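Local atomic coordinates of aminoglycoside N(3)-acetyltransferase III (Serratia marcescens, PDB entry 7LAO), a protein that transfers an acetyl group from acetyl-CoA to the N3 amine of 2-deoxystreptamine antibiotics such as gentamicin, giving resistance to them. Residues M25-L30 / G156-L161. Numbering follows the deposited sequence.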
ATOM      1  N   MET A  25      -4.179   1.905  -7.130  1.00 18.23           N
ATOM      2  CA  MET A  25      -3.390   1.175  -6.149  1.00 20.61           C
ATOM      3  C   MET A  25      -4.138  -0.119  -5.844  1.00 27.74           C
ATOM      4  O   MET A  25      -5.301  -0.080  -5.407  1.00 21.68           O
ATOM      5  CB  MET A  25      -3.198   1.988  -4.875  1.00 24.70           C
ATOM      6  CG  MET A  25      -2.351   1.279  -3.805  1.00 31.92           C
ATOM      7  SD  MET A  25      -1.697   2.485  -2.538  1.00 35.55           S
ATOM      8  CE  MET A  25      -0.836   1.344  -1.437  1.00 30.52           C
ATOM      9  N   VAL A  26      -3.464  -1.261  -6.046  1.00 20.52           N
ATOM     10  CA  VAL A  26      -4.107  -2.576  -5.926  1.00 23.06           C
ATOM     11  C   VAL A  26      -3.658  -3.266  -4.644  1.00 27.27           C
ATOM     12  O   VAL A  26      -2.456  -3.370  -4.374  1.00 30.27           O
ATOM     13  CB  VAL A  26      -3.766  -3.464  -7.142  1.00 31.18           C
ATOM     14  CG1 VAL A  26      -4.598  -4.792  -7.165  1.00 26.07           C
ATOM     15  CG2 VAL A  26      -3.876  -2.700  -8.454  1.00 32.13           C
ATOM     16  N   HIS A  27      -4.617  -3.836  -3.905  1.00 24.63           N
ATOM     17  CA  HIS A  27      -4.306  -4.794  -2.845  1.00 27.88           C
ATOM     18  C   HIS A  27      -5.030  -6.075  -3.217  1.00 29.40           C
ATOM     19  O   HIS A  27      -6.246  -6.059  -3.371  1.00 26.51           O
ATOM     20  CB  HIS A  27      -4.775  -4.306  -1.463  1.00 31.39           C
ATOM     21  CG  HIS A  27      -4.351  -2.904  -1.141  1.00 36.10           C
ATOM     22  ND1 HIS A  27      -3.129  -2.606  -0.571  1.00 36.01           N
ATOM     23  CD2 HIS A  27      -4.977  -1.716  -1.325  1.00 36.82           C
ATOM     24  CE1 HIS A  27      -3.021  -1.299  -0.417  1.00 31.68           C
ATOM     25  NE2 HIS A  27      -4.125  -0.734  -0.868  1.00 38.18           N
ATOM     26  N   ALA A  28      -4.305  -7.167  -3.376  1.00 26.66           N
ATOM     27  CA  ALA A  28      -4.976  -8.377  -3.866  1.00 31.61           C
ATOM     28  C   ALA A  28      -4.719  -9.575  -2.970  1.00 38.85           C
ATOM     29  O   ALA A  28      -3.664  -9.686  -2.338  1.00 36.15           O
ATOM     30  CB  ALA A  28      -4.542  -8.755  -5.289  1.00 34.28           C
ATOM     31  N   SER A  29      -5.708 -10.473  -2.918  1.00 40.62           N
ATOM     32  CA  SER A  29      -5.468 -11.875  -2.574  1.00 40.56           C
ATOM     33  C   SER A  29      -5.671 -12.675  -3.854  1.00 42.23           C
ATOM     34  O   SER A  29      -6.803 -12.824  -4.337  1.00 42.47           O
ATOM     35  CB  SER A  29      -6.382 -12.405  -1.477  1.00 38.76           C
ATOM     36  OG  SER A  29      -6.424 -13.838  -1.606  1.00 41.66           O
ATOM     37  N   LEU A  30      -4.566 -13.161  -4.428  1.00 40.21           N
ATOM     38  CA  LEU A  30      -4.658 -13.880  -5.686  1.00 36.29           C
ATOM     39  C   LEU A  30      -5.322 -15.221  -5.528  1.00 41.02           C
ATOM     40  O   LEU A  30      -5.736 -15.807  -6.539  1.00 43.34           O
ATOM     41  CB  LEU A  30      -3.260 -14.068  -6.307  1.00 42.51           C
ATOM     42  CG  LEU A  30      -2.713 -12.680  -6.642  1.00 50.04           C
ATOM     43  CD1 LEU A  30      -1.232 -12.713  -6.961  1.00 47.96           C
ATOM     44  CD2 LEU A  30      -3.491 -12.072  -7.794  1.00 51.92           C
ATOM     45  N   GLY A 156      -5.942   9.111  -7.281  1.00 20.91           N
ATOM     46  CA  GLY A 156      -5.877   7.666  -7.369  1.00 22.68           C
ATOM     47  C   GLY A 156      -7.157   6.981  -6.883  1.00 19.92           C
ATOM     48  O   GLY A 156      -8.006   7.554  -6.194  1.00 20.16           O
ATOM     49  N   LYS A 157      -7.326   5.736  -7.308  1.00 19.28           N
ATOM     50  CA  LYS A 157      -8.419   4.874  -6.840  1.00 20.41           C
ATOM     51  C   LYS A 157      -7.812   3.647  -6.170  1.00 24.43           C
ATOM     52  O   LYS A 157      -6.720   3.191  -6.542  1.00 21.49           O
ATOM     53  CB  LYS A 157      -9.319   4.441  -7.976  1.00 22.72           C
ATOM     54  CG  LYS A 157     -10.022   5.587  -8.686  1.00 27.08           C
ATOM     55  CD  LYS A 157     -10.867   5.039  -9.785  1.00 43.82           C
ATOM     56  CE  LYS A 157     -11.575   6.080 -10.609  1.00 46.86           C
ATOM     57  NZ  LYS A 157     -12.251   5.297 -11.724  1.00 51.86           N
ATOM     58  N   VAL A 158      -8.469   3.159  -5.126  1.00 19.30           N
ATOM     59  CA  VAL A 158      -7.972   1.997  -4.408  1.00 18.46           C
ATOM     60  C   VAL A 158      -8.785   0.792  -4.870  1.00 23.72           C
ATOM     61  O   VAL A 158     -10.033   0.789  -4.808  1.00 21.49           O
ATOM     62  CB  VAL A 158      -8.066   2.170  -2.891  1.00 22.25           C
ATOM     63  CG1 VAL A 158      -7.601   0.895  -2.184  1.00 28.03           C
ATOM     64  CG2 VAL A 158      -7.214   3.457  -2.440  1.00 20.64           C
ATOM     65  N   LEU A 159      -8.076  -0.229  -5.317  1.00 19.20           N
ATOM     66  CA  LEU A 159      -8.700  -1.471  -5.787  1.00 22.04           C
ATOM     67  C   LEU A 159      -8.388  -2.591  -4.808  1.00 21.66           C
ATOM     68  O   LEU A 159      -7.214  -2.916  -4.616  1.00 23.64           O
ATOM     69  CB  LEU A 159      -8.161  -1.793  -7.183  1.00 22.56           C
ATOM     70  CG  LEU A 159      -8.577  -3.174  -7.673  1.00 26.05           C
ATOM     71  CD1 LEU A 159     -10.069  -3.249  -7.824  1.00 22.41           C
ATOM     72  CD2 LEU A 159      -7.896  -3.468  -8.973  1.00 27.36           C
ATOM     73  N   LEU A 160      -9.425  -3.187  -4.183  1.00 21.18           N
ATOM     74  CA  LEU A 160      -9.246  -4.383  -3.369  1.00 26.92           C
ATOM     75  C   LEU A 160      -9.741  -5.562  -4.198  1.00 25.51           C
ATOM     76  O   LEU A 160     -10.906  -5.582  -4.605  1.00 25.34           O
ATOM     77  CB  LEU A 160     -10.015  -4.298  -2.034  1.00 29.62           C
ATOM     78  CG  LEU A 160      -9.815  -3.059  -1.128  1.00 25.82           C
ATOM     79  CD1 LEU A 160     -10.522  -3.228   0.225  1.00 28.11           C
ATOM     80  CD2 LEU A 160      -8.306  -2.708  -0.936  1.00 29.68           C
ATOM     81  N   LEU A 161      -8.853  -6.524  -4.470  1.00 27.48           N
ATOM     82  CA  LEU A 161      -9.206  -7.744  -5.219  1.00 27.63           C
ATOM     83  C   LEU A 161      -9.189  -8.895  -4.233  1.00 30.45           C
ATOM     84  O   LEU A 161      -8.170  -9.570  -4.094  1.00 30.96           O
ATOM     85  CB  LEU A 161      -8.237  -8.039  -6.354  1.00 33.13           C
ATOM     86  CG  LEU A 161      -8.160  -7.003  -7.473  1.00 39.45           C
ATOM     87  CD1 LEU A 161      -7.106  -7.426  -8.529  1.00 36.23           C
ATOM     88  CD2 LEU A 161      -9.541  -6.753  -8.116  1.00 34.26           C
TER
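M25-A28 and K157-L161 pair as adjacent parallel strands at the middle of the mixed central sheet of this antibiotic N-acetyltransferase. M25 faces V158, V26 faces L159, H27 faces L160 and A28 faces L161. Five backbone hydrogen bonds join the two segments, the fifth made by S29, just after the first strand. M25 N donates to K157 O and H27 N to L159 O, while M25 O and H27 O accept from L159 N and L161 N. The side chain of K157 leads away from M25-A28, and its NZ makes a salt bridge with D22. S29 N gives its hydrogen to L161 O at 2.9 Å, which carries the pairing one residue past the end of strand 23-28. S29 also N-caps the following helix, through OG to A32 N. V26, A28, L159 and L161 share one face of the sheet. There V26 CG1 sits 3.9 Å from L161 CD1 and 4.0 Å from L159 CD2. V26 and L159 run side by side, and both rest on L47 of helix 40-51. A28 CB packs on L161 CB at 3.9 Å. On the other face are M25, H27, V158 and L160. M25 is extended and leads away from the second strand; its side chain touches L148 and F151 of helix 147-153. With CG anti to its carbonyl carbon (chi1 -50°), H27 brings the CD2 side of its ring to V158 and L160. L160 CD2 comes obliquely to the ring, 3.5 Å from H27 CD2. V158 CG1 meets the ring at its edge, in plane, 3.8 Å from H27 CD2.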